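Local coordinates for glycoside Hydrolase (PDB 5TA0), which probably hydrolyses agarose-derived galactan chains as a family 86 glycoside hydrolase of a gut bacterium, and here holds neoagarooctaose in its pocket, at residues D71-I74 / R75-V79; K126-P129 / Y130-Y133; F257-W260 / N261-K265; K265-I268 / D269-K273. One frame throughout, in Å; residues are numbered along the deposited sequence. Where two conformers were deposited one is given.

How the contacts relate
All four contacts are local, in the barrel part of the chain, and they follow one another in series. Contact 1 lies on helix 69-76, between strands 50-51 and 80-84 of the parallel sheet. Contact 2 is in the loop before strand 134-140 of the same sheet. Their centres are about 12 Å apart and they touch, with Tyr133 packed against Ile74 and Arg75. Contacts 3 and 4 come later, before strand 277-285, and share Lys265 and helix 264-271. Their centres are about 11 Å apart. Contacts 1 and 3 are about 42 Å apart between centres, on opposite sides of the chain's centre. The first pair thus occupies successive strand-to-strand connections, the second a single later one.

Contact 1 (D71-I74 / R75-V79)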
# COMPACT_ATOMS: atom_id res chain seq x y z
N ASP A 71 5.61 -6.42 -24.35
CA ASP A 71 4.93 -5.39 -25.12
C ASP A 71 3.45 -5.30 -24.77
O ASP A 71 2.87 -4.21 -24.76
CB ASP A 71 5.10 -5.63 -26.62
CG ASP A 71 4.51 -4.50 -27.44
OD1 ASP A 71 5.01 -3.37 -27.34
OD2 ASP A 71 3.49 -4.72 -28.12
N ASP A 72 2.85 -6.44 -24.50
CA ASP A 72 1.43 -6.45 -24.17
C ASP A 72 1.18 -5.93 -22.74
O ASP A 72 0.41 -4.99 -22.53
CB ASP A 72 0.84 -7.85 -24.36
CG ASP A 72 -0.68 -7.82 -24.46
OD1 ASP A 72 -1.37 -8.15 -23.47
OD2 ASP A 72 -1.21 -7.46 -25.54
N LEU A 73 1.87 -6.49 -21.77
CA LEU A 73 1.57 -6.15 -20.39
C LEU A 73 2.19 -4.83 -19.96
O LEU A 73 1.50 -3.96 -19.41
CB LEU A 73 2.02 -7.27 -19.47
CG LEU A 73 1.71 -7.14 -17.98
CD1 LEU A 73 0.29 -6.67 -17.67
CD2 LEU A 73 2.02 -8.47 -17.28
N ILE A 74 3.49 -4.66 -20.18
CA ILE A 74 4.16 -3.44 -19.74
C ILE A 74 3.81 -2.26 -20.67
O ILE A 74 3.31 -1.22 -20.21
CB ILE A 74 5.69 -3.62 -19.61
CG1 ILE A 74 6.02 -4.60 -18.49
CG2 ILE A 74 6.36 -2.28 -19.35
CD1 ILE A 74 7.48 -5.02 -18.46
N ARG A 75 4.07 -2.40 -21.97
CA ARG A 75 3.91 -1.26 -22.87
C ARG A 75 2.44 -0.93 -23.14
O ARG A 75 2.00 0.19 -22.90
CB ARG A 75 4.70 -1.46 -24.16
CG ARG A 75 4.75 -0.22 -25.05
CD ARG A 75 3.57 0.01 -25.99
NE ARG A 75 3.15 -1.17 -26.76
CZ ARG A 75 1.96 -1.31 -27.35
NH1 ARG A 75 1.67 -2.42 -28.02
NH2 ARG A 75 1.03 -0.34 -27.29
N LYS A 76 1.67 -1.91 -23.62
CA LYS A 76 0.28 -1.62 -24.02
C LYS A 76 -0.59 -1.17 -22.83
O LYS A 76 -1.37 -0.23 -22.97
CB LYS A 76 -0.36 -2.83 -24.70
CG LYS A 76 -1.81 -2.57 -25.09
CD LYS A 76 -2.40 -3.68 -25.94
CE LYS A 76 -2.99 -4.78 -25.10
NZ LYS A 76 -3.60 -5.83 -25.97
N TYR A 77 -0.43 -1.80 -21.67
CA TYR A 77 -1.23 -1.38 -20.51
C TYR A 77 -0.56 -0.29 -19.66
O TYR A 77 -1.21 0.27 -18.78
CB TYR A 77 -1.61 -2.59 -19.67
CG TYR A 77 -2.63 -3.49 -20.35
CD1 TYR A 77 -3.93 -3.05 -20.59
CD2 TYR A 77 -2.28 -4.77 -20.75
CE1 TYR A 77 -4.84 -3.88 -21.23
CE2 TYR A 77 -3.20 -5.61 -21.36
CZ TYR A 77 -4.47 -5.15 -21.60
OH TYR A 77 -5.39 -5.98 -22.23
N ASP A 78 0.72 0.01 -19.95
CA ASP A 78 1.49 1.04 -19.21
C ASP A 78 1.56 0.70 -17.73
O ASP A 78 1.04 1.40 -16.85
CB ASP A 78 0.95 2.45 -19.43
CG ASP A 78 1.91 3.53 -18.99
OD1 ASP A 78 3.08 3.46 -19.38
OD2 ASP A 78 1.51 4.47 -18.31
N VAL A 79 2.25 -0.41 -17.48
CA VAL A 79 2.35 -1.01 -16.16
C VAL A 79 3.81 -1.01 -15.72
O VAL A 79 4.68 -1.37 -16.51
CB VAL A 79 1.80 -2.45 -16.14
CG1 VAL A 79 1.92 -3.07 -14.76
CG2 VAL A 79 0.35 -2.46 -16.61
O HOH W 1 -4.06 -7.94 -23.79
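Asp71 and Arg75 lie side by side one helical turn apart, with their tips pointing the same way. The guanidinium meets the carboxylate side-on. NE and NH1 of Arg75 donate to OD1 and OD2 of Asp71 respectively, each at 2.9 Å. Both oxygens are in the guanidinium plane, but the two planes are turned 39° apart, and both nitrogens approach from outside the carboxylate plane, that at OD1 from above it. Arg75 folds back through bends at chi2 and chi3, bringing its NE edge round to Asp71. A leucine at Asp71 would probably leave the guanidinium without this double grip and free to turn. Asp72 and Lys76 also run side by side. NZ of Lys76 bonds OD2 of Asp72 at 2.9 Å, on the syn side but tilted out of the carboxylate plane, in a second salt bridge. Asp72 OD1 takes a bond from a water that also binds Lys76 NZ and Tyr77 OH. Asp72 also bonds Tyr407, and Tyr77 bonds Gln415. Lys76 N reaches Asp71 O in a wider, pi-type turn. A Schellman motif ends the helix: Val79 N bonds Ile74 O at 3.0 Å, and Asp78 N, of a residue with positive phi, bonds Arg75 O weakly. The chain thus passes from helix 69-76 into strand 80-84 of a beta-alpha-beta unit. Leu73 and Val79 pack on Phe51 of strand 50-51, while Leu73 and Tyr77 touch Ile411 of helix 411-416.

Contact 2 (K126-P129 / Y130-Y133). With EDO (1,2-ethanediol), chain B.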
# COMPACT_ATOMS: atom_id res chain seq x y z
N LYS A 126 17.48 -7.31 -24.97
CA LYS A 126 16.05 -7.17 -25.25
C LYS A 126 15.30 -6.50 -24.10
O LYS A 126 14.26 -5.90 -24.33
CB LYS A 126 15.40 -8.53 -25.58
CG LYS A 126 15.33 -9.50 -24.41
CD LYS A 126 14.82 -10.86 -24.84
CE LYS A 126 14.77 -11.84 -23.68
NZ LYS A 126 16.10 -12.33 -23.21
N VAL A 127 15.82 -6.56 -22.88
CA VAL A 127 15.11 -5.96 -21.77
C VAL A 127 15.51 -4.51 -21.54
O VAL A 127 14.78 -3.78 -20.88
CB VAL A 127 15.27 -6.76 -20.46
CG1 VAL A 127 15.04 -8.25 -20.67
CG2 VAL A 127 16.60 -6.46 -19.75
N HIS A 128 16.65 -4.05 -22.08
CA HIS A 128 17.14 -2.72 -21.74
C HIS A 128 16.16 -1.57 -22.07
O HIS A 128 16.03 -0.63 -21.29
CB HIS A 128 18.51 -2.45 -22.36
CG HIS A 128 19.56 -3.41 -21.90
ND1 HIS A 128 20.77 -3.56 -22.53
CD2 HIS A 128 19.58 -4.30 -20.87
CE1 HIS A 128 21.49 -4.48 -21.93
NE2 HIS A 128 20.78 -4.96 -20.91
N PRO A 129 15.41 -1.68 -23.20
CA PRO A 129 14.43 -0.63 -23.51
C PRO A 129 13.28 -0.51 -22.50
O PRO A 129 12.57 0.49 -22.54
CB PRO A 129 13.92 -1.02 -24.90
CG PRO A 129 15.05 -1.77 -25.51
CD PRO A 129 15.58 -2.59 -24.35
N TYR A 130 13.10 -1.52 -21.64
CA TYR A 130 12.05 -1.47 -20.62
C TYR A 130 12.52 -0.90 -19.29
O TYR A 130 11.71 -0.82 -18.36
CB TYR A 130 11.46 -2.87 -20.43
CG TYR A 130 10.68 -3.32 -21.64
CD1 TYR A 130 9.34 -3.02 -21.76
CD2 TYR A 130 11.27 -4.08 -22.65
CE1 TYR A 130 8.60 -3.44 -22.86
CE2 TYR A 130 10.55 -4.49 -23.76
CZ TYR A 130 9.22 -4.17 -23.85
OH TYR A 130 8.45 -4.58 -24.94
N GLU A 131 13.76 -0.46 -19.18
CA GLU A 131 14.24 0.14 -17.93
C GLU A 131 13.43 1.36 -17.53
O GLU A 131 13.27 1.62 -16.33
CB GLU A 131 15.73 0.50 -18.04
CG GLU A 131 16.63 -0.73 -17.99
CD GLU A 131 18.08 -0.47 -18.30
OE1 GLU A 131 18.88 -1.43 -18.23
OE2 GLU A 131 18.45 0.70 -18.56
N LYS A 132 12.89 2.09 -18.51
CA LYS A 132 12.05 3.24 -18.19
C LYS A 132 10.76 2.90 -17.42
O LYS A 132 10.12 3.80 -16.87
CB LYS A 132 11.72 4.05 -19.46
CG LYS A 132 10.86 3.34 -20.48
CD LYS A 132 10.65 4.20 -21.72
CE LYS A 132 9.74 3.49 -22.68
NZ LYS A 132 9.73 4.22 -23.98
N TYR A 133 10.38 1.61 -17.42
CA TYR A 133 9.23 1.14 -16.64
C TYR A 133 9.59 0.59 -15.24
O TYR A 133 8.72 0.15 -14.52
CB TYR A 133 8.46 0.06 -17.41
CG TYR A 133 7.84 0.54 -18.70
CD1 TYR A 133 6.59 1.12 -18.70
CD2 TYR A 133 8.49 0.39 -19.92
CE1 TYR A 133 5.98 1.56 -19.87
CE2 TYR A 133 7.89 0.81 -21.11
CZ TYR A 133 6.64 1.40 -21.07
OH TYR A 133 6.04 1.81 -22.23
C1 EDO B . 8.52 -0.44 -24.88
O1 EDO B . 8.13 -0.14 -26.22
C2 EDO B . 10.03 -0.49 -24.82
O2 EDO B . 10.49 0.85 -24.63
O HOH W 2 14.50 2.24 -20.95
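A short run of 3-10 turns, in the loop between helix 107-123 and strand 134-140, carries this contact. Tyr130 N donates to Val127 O at 2.9 Å, and Glu131 N to His128 O at 3.1 Å. The ring of Tyr130 is set with CG anti to its carbonyl carbon (chi1 -68°), which brings one ring edge to the backbone oxygens Lys126 O and Val127 O. One face of this ring takes a bound ethanediol, probably from the crystallisation liquor, with C2 of the diol 3.8 Å above the ring centre. The diol also donates from O2 to Pro129 O at 3.0 Å. Glu131 lies alongside His128, their planes 40° apart, and its CG comes within 3.4 Å of His128 O. Their polar ends are held from outside: Tyr121 bonds Glu131 OE1 through its hydroxyl and His128 NE2 through its backbone oxygen. A water joins His128 O to Lys132 N. Tyr133 N then bonds Tyr130 O at 2.9 Å, and Tyr133 pairs by backbone with Val81. Such successive i to i+3 bonds are the mark of 3-10 turns, here leading into a strand of the barrel sheet.

Contact 3 (F257-W260 / N261-K265); sequences FGRW and NARWK
The guanidinium of Arg263 lies flat on that of Arg259, with centres 3.8 Å apart and planes at 17°. NH1 of Arg263 sits over the centre of the Arg259 group, 3.4 Å from Arg259 CZ. Two like charges are stacked here, and outside acceptors probably offset them: Asp210 forms a salt bridge with Arg263 NH1, and Phe249 O takes a bond from Arg259 NH1. Both chains run extended from CG to NE and touch along their length as well, with Arg263 CD 3.8 Å from Arg259 CG. On another side, the indole of Trp260 is met over one face by Lys265, whose CB is 3.9 Å from the centroid of the five-membered ring in a CH-pi contact. Trp264 CB touches the six-membered ring at Trp260 CZ3, 3.4 Å away. These groups flank the break between helices 258-262 and 264-271, where Arg263 leaves helical geometry. The break is spanned by Lys265 N, which bonds Trp260 O at 3.0 Å, and by a water linking Arg259 O to Trp264 N. Further out, Tyr535 bonds Trp260 NE1, and Phe252 meets the Trp260 ring edge to face. Thr247 holds Trp264 NE1, and Tyr245 stacks on the ring of Trp264.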
# COMPACT_ATOMS: atom_id res chain seq x y z
N PHE A 257 -3.43 -2.47 22.80
CA PHE A 257 -2.33 -1.65 22.25
C PHE A 257 -0.94 -1.96 22.75
O PHE A 257 0.01 -1.26 22.41
CB PHE A 257 -2.62 -0.13 22.30
CG PHE A 257 -3.67 0.29 21.32
CD1 PHE A 257 -5.03 0.24 21.65
CD2 PHE A 257 -3.33 0.72 20.04
CE1 PHE A 257 -6.00 0.60 20.74
CE2 PHE A 257 -4.31 1.08 19.13
CZ PHE A 257 -5.64 1.04 19.48
N GLY A 258 -0.79 -3.06 23.50
CA GLY A 258 0.52 -3.57 23.81
C GLY A 258 1.32 -3.93 22.55
O GLY A 258 2.52 -3.86 22.55
N ARG A 259 0.62 -4.34 21.49
CA ARG A 259 1.34 -4.69 20.24
C ARG A 259 1.94 -3.46 19.58
O ARG A 259 3.11 -3.49 19.16
CB ARG A 259 0.47 -5.47 19.29
CG ARG A 259 1.22 -5.95 18.05
CD ARG A 259 0.53 -7.10 17.39
NE ARG A 259 1.04 -7.42 16.05
CZ ARG A 259 1.18 -8.64 15.55
NH1 ARG A 259 1.57 -8.81 14.28
NH2 ARG A 259 0.97 -9.72 16.29
N TRP A 260 1.16 -2.38 19.51
CA TRP A 260 1.69 -1.08 19.11
C TRP A 260 2.91 -0.70 19.96
O TRP A 260 3.98 -0.33 19.45
CB TRP A 260 0.63 -0.01 19.20
CG TRP A 260 1.24 1.37 19.15
CD1 TRP A 260 1.49 2.18 20.22
CD2 TRP A 260 1.74 2.06 17.99
NE1 TRP A 260 2.12 3.33 19.81
CE2 TRP A 260 2.29 3.27 18.45
CE3 TRP A 260 1.79 1.76 16.62
CZ2 TRP A 260 2.86 4.20 17.59
CZ3 TRP A 260 2.35 2.70 15.76
CH2 TRP A 260 2.87 3.90 16.25
N ASN A 261 2.74 -0.75 21.28
CA ASN A 261 3.78 -0.29 22.19
C ASN A 261 5.07 -1.09 22.11
O ASN A 261 6.13 -0.50 22.27
CB ASN A 261 3.27 -0.28 23.63
CG ASN A 261 2.33 0.85 23.91
OD1 ASN A 261 2.43 1.94 23.35
ND2 ASN A 261 1.42 0.61 24.84
N ALA A 262 4.97 -2.39 21.82
CA ALA A 262 6.14 -3.26 21.74
C ALA A 262 6.85 -3.26 20.39
O ALA A 262 8.01 -3.65 20.31
CB ALA A 262 5.74 -4.68 22.08
N ARG A 263 6.13 -2.85 19.33
CA ARG A 263 6.59 -3.05 17.96
C ARG A 263 6.78 -1.70 17.25
O ARG A 263 7.85 -1.11 17.41
CB ARG A 263 5.69 -4.05 17.24
CG ARG A 263 5.68 -5.40 17.90
CD ARG A 263 4.89 -6.37 17.08
NE ARG A 263 4.73 -7.64 17.78
CZ ARG A 263 4.54 -8.81 17.19
NH1 ARG A 263 4.57 -8.95 15.88
NH2 ARG A 263 4.37 -9.90 17.94
N TRP A 264 5.78 -1.21 16.52
CA TRP A 264 5.96 0.06 15.79
C TRP A 264 6.41 1.24 16.65
O TRP A 264 7.25 2.04 16.21
CB TRP A 264 4.75 0.41 14.89
CG TRP A 264 4.99 -0.11 13.49
CD1 TRP A 264 4.62 -1.32 12.99
CD2 TRP A 264 5.77 0.53 12.49
NE1 TRP A 264 5.07 -1.45 11.69
CE2 TRP A 264 5.80 -0.34 11.37
CE3 TRP A 264 6.40 1.77 12.41
CZ2 TRP A 264 6.52 -0.04 10.23
CZ3 TRP A 264 7.10 2.07 11.26
CH2 TRP A 264 7.14 1.18 10.18
N LYS A 265 5.89 1.37 17.87
CA LYS A 265 6.36 2.44 18.75
C LYS A 265 7.88 2.34 18.96
O LYS A 265 8.61 3.33 18.85
CB LYS A 265 5.60 2.43 20.08
CG LYS A 265 5.95 3.59 21.03
CD LYS A 265 6.94 3.11 22.09
CE LYS A 265 7.05 3.94 23.38
NZ LYS A 265 7.69 5.26 23.27
O HOH W 3 3.06 -2.33 16.30

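Contact 4 (K265-I268 / D269-K273)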
# COMPACT_ATOMS: atom_id res chain seq x y z
N LYS A 265 5.89 1.37 17.87
CA LYS A 265 6.36 2.44 18.75
C LYS A 265 7.88 2.34 18.96
O LYS A 265 8.61 3.33 18.85
CB LYS A 265 5.60 2.43 20.08
CG LYS A 265 5.95 3.59 21.03
CD LYS A 265 6.94 3.11 22.09
CE LYS A 265 7.05 3.94 23.38
NZ LYS A 265 7.69 5.26 23.27
N GLN A 266 8.35 1.14 19.31
CA GLN A 266 9.77 0.90 19.53
C GLN A 266 10.60 1.05 18.28
O GLN A 266 11.73 1.54 18.35
CB GLN A 266 10.01 -0.49 20.14
CG GLN A 266 9.31 -0.76 21.47
CD GLN A 266 9.63 0.26 22.54
OE1 GLN A 266 10.76 0.74 22.66
NE2 GLN A 266 8.61 0.64 23.29
N PHE A 267 10.08 0.61 17.13
CA PHE A 267 10.83 0.76 15.90
C PHE A 267 11.05 2.25 15.56
O PHE A 267 12.16 2.66 15.23
CB PHE A 267 10.13 0.07 14.74
CG PHE A 267 10.85 0.21 13.42
CD1 PHE A 267 12.09 -0.35 13.21
CD2 PHE A 267 10.27 0.89 12.37
CE1 PHE A 267 12.74 -0.26 11.99
CE2 PHE A 267 10.92 1.02 11.16
CZ PHE A 267 12.14 0.45 10.95
N ILE A 268 10.01 3.06 15.72
CA ILE A 268 10.15 4.49 15.51
C ILE A 268 11.15 5.06 16.51
O ILE A 268 12.02 5.86 16.11
CB ILE A 268 8.77 5.19 15.57
CG1 ILE A 268 7.94 4.76 14.33
CG2 ILE A 268 8.88 6.69 15.69
CD1 ILE A 268 6.47 5.12 14.39
N ASP A 269 11.05 4.66 17.79
CA ASP A 269 11.96 5.20 18.81
C ASP A 269 13.42 4.80 18.59
O ASP A 269 14.31 5.59 18.87
CB ASP A 269 11.55 4.71 20.19
CG ASP A 269 10.27 5.35 20.70
OD1 ASP A 269 9.73 6.30 20.09
OD2 ASP A 269 9.77 4.87 21.74
N ILE A 270 13.65 3.60 18.10
CA ILE A 270 15.01 3.05 17.97
C ILE A 270 15.66 3.39 16.64
O ILE A 270 16.81 3.85 16.61
CB ILE A 270 14.98 1.53 18.16
CG1 ILE A 270 14.65 1.20 19.62
CG2 ILE A 270 16.31 0.87 17.79
CD1 ILE A 270 14.19 -0.25 19.78
N ALA A 271 14.93 3.15 15.55
CA ALA A 271 15.51 3.19 14.20
C ALA A 271 14.86 4.26 13.33
O ALA A 271 15.34 4.49 12.22
CB ALA A 271 15.37 1.83 13.56
N GLY A 272 13.78 4.90 13.77
CA GLY A 272 13.06 5.81 12.88
C GLY A 272 13.91 6.90 12.25
O GLY A 272 13.79 7.18 11.06
N LYS A 273 14.77 7.49 13.05
CA LYS A 273 15.66 8.54 12.57
C LYS A 273 16.65 8.07 11.51
O LYS A 273 17.18 8.90 10.78
CB LYS A 273 16.43 9.18 13.75
CG LYS A 273 17.45 8.26 14.41
CD LYS A 273 18.09 8.82 15.68
CE LYS A 273 19.28 7.97 16.14
NZ LYS A 273 19.06 6.48 16.12
O HOH W 4 11.12 3.37 23.47
O HOH W 5 14.49 7.29 16.05
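This is an i to i+4 contact along helix 264-271, which precedes strand 277-285 of the parallel barrel sheet. The helix packs between helices 219-236 and 298-315. On its polar side, in the lysine conformer described, NZ of Lys265 meets OD2 of Asp269 at 2.6 Å in a salt bridge, on the syn lone pair of that oxygen. The lysine chain bends at chi2 and chi4, laying CD and CE past the same oxygen, with CE 3.3 Å from Asp269 OD2. A water donates both to Asp269 OD2 and to Gln266 OE1, so Asp269 OD2 has both the lysine and the water as partners. Tyr310 of helix 298-315 bonds Asp269 OD1 and also Lys265 NZ. On the buried side, Phe267 has its ring swung back anti to N (chi1 179°), and its CE1 touches Ala271 CB at 3.7 Å. The same ring meets Tyr245 and His226 edge to face. Backbone bonds run through the helix: Asp269 N to Lys265 O at 3.0 Å, Ile270 N to Gln266 O and Ala271 N to Phe267 O, both at 2.8 Å. At the end, Gly272 N bonds Ile268 O weakly. Exchanging Asp269 for alanine is likely to leave the lysine amine without its anionic mate and the Tyr310 hydroxyl without one of its partners. With lysine, water and tyrosine all on one carboxylate, the negative charge of Asp269 is probably stabilised and its rotation fixed.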